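Local coordinates for protein putative Phosphate (Eubacterium rectale, PDB 3DAO) that is a putative phosphatase of the haloacid dehalogenase-like hydrolase family, probably hydrolysing phosphate esters, at residues V171-P174 / E179-T182. Numbering follows the deposited sequence.
Sequences VFHP and ELCT
His173 and Leu180 make the closest approach between segments 171-174 and 179-182: methyl CD1 of Leu180 lies 3.6 Å from ring carbon CD2 of His173. The same methyl sits 4.1 Å from the ring centroid and 30° off its normal, an off-centre CH-pi contact reached obliquely. CB of His173 points toward the helix, and CG stands anti to the backbone N (chi1 -172°), which extends the ring away from that N and brings CD2 to the leucine methyl. The ring's rotation is held from its ND1 side, where that atom accepts hydrogen bonds from the backbone N of both Asp175 and Lys176, in the turn leading into helix 177-181. CD of Pro174 lies 3.2 Å above one ring face, offset toward the rim. Strand 168-172 lies inside a six-stranded mixed sheet, between strands 122-126 and 202-207, and helix 177-181 follows it after that short turn and packs back on it, in what is probably the cap domain of this haloacid dehalogenase-like fold. On the buried side, methyl CG1 of Val171 meets SG of Cys181 at 4.1 Å, a normal apolar contact. Phe185 and Ile186 of helix 185-189 close in on Val171 and Cys181 respectively, while Leu118 also touches Cys181. By contrast, the His173 and Leu180 pair is partly exposed.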
# COMPACT_ATOMS: atom_id res chain seq x y z
N VAL A 171 -12.87 1.47 -9.34
CA VAL A 171 -14.31 1.59 -9.63
C VAL A 171 -15.03 1.82 -8.32
O VAL A 171 -14.71 1.21 -7.31
CB VAL A 171 -14.89 0.32 -10.28
CG1 VAL A 171 -16.28 0.62 -10.84
CG2 VAL A 171 -13.91 -0.23 -11.39
N PHE A 172 -15.99 2.73 -8.35
CA PHE A 172 -16.85 3.07 -7.22
C PHE A 172 -18.33 2.98 -7.53
O PHE A 172 -18.81 3.33 -8.62
CB PHE A 172 -16.58 4.50 -6.74
CG PHE A 172 -17.54 4.96 -5.65
CD1 PHE A 172 -17.34 4.56 -4.36
CD2 PHE A 172 -18.61 5.78 -5.94
CE1 PHE A 172 -18.22 4.96 -3.34
CE2 PHE A 172 -19.48 6.19 -4.91
CZ PHE A 172 -19.27 5.77 -3.64
N HIS A 173 -19.03 2.43 -6.56
CA HIS A 173 -20.51 2.47 -6.51
C HIS A 173 -20.91 2.60 -5.03
O HIS A 173 -20.28 2.00 -4.18
CB HIS A 173 -21.18 1.25 -7.14
CG HIS A 173 -22.67 1.39 -7.25
ND1 HIS A 173 -23.53 1.08 -6.21
CD2 HIS A 173 -23.45 1.83 -8.26
CE1 HIS A 173 -24.78 1.30 -6.60
NE2 HIS A 173 -24.76 1.76 -7.83
N PRO A 174 -21.97 3.36 -4.71
CA PRO A 174 -22.39 3.50 -3.32
C PRO A 174 -22.68 2.23 -2.56
O PRO A 174 -22.54 2.20 -1.34
CB PRO A 174 -23.69 4.27 -3.45
CG PRO A 174 -23.47 5.12 -4.57
CD PRO A 174 -22.80 4.21 -5.58
N GLU A 179 -20.57 -6.25 -7.10
CA GLU A 179 -21.74 -6.93 -7.66
C GLU A 179 -21.91 -6.52 -9.11
O GLU A 179 -22.16 -7.36 -9.99
CB GLU A 179 -22.98 -6.60 -6.85
CG GLU A 179 -24.26 -7.12 -7.50
CD GLU A 179 -25.48 -6.80 -6.69
OE1 GLU A 179 -25.43 -6.95 -5.46
OE2 GLU A 179 -26.49 -6.39 -7.29
N LEU A 180 -21.78 -5.23 -9.39
CA LEU A 180 -21.91 -4.77 -10.76
C LEU A 180 -20.71 -5.16 -11.62
O LEU A 180 -20.84 -5.30 -12.83
CB LEU A 180 -22.11 -3.27 -10.84
CG LEU A 180 -23.49 -2.75 -10.39
CD1 LEU A 180 -23.46 -1.20 -10.27
CD2 LEU A 180 -24.55 -3.27 -11.37
N CYS A 181 -19.54 -5.28 -11.00
CA CYS A 181 -18.32 -5.60 -11.73
C CYS A 181 -18.18 -7.09 -12.05
O CYS A 181 -17.43 -7.48 -12.94
CB CYS A 181 -17.06 -5.19 -10.94
SG CYS A 181 -16.76 -3.41 -10.90
N THR A 182 -18.91 -7.92 -11.33
CA THR A 182 -18.75 -9.37 -11.46
C THR A 182 -19.12 -10.01 -12.82
O THR A 182 -18.36 -10.85 -13.32
CB THR A 182 -19.44 -10.10 -10.32
OG1 THR A 182 -18.56 -10.05 -9.18
CG2 THR A 182 -19.71 -11.58 -10.67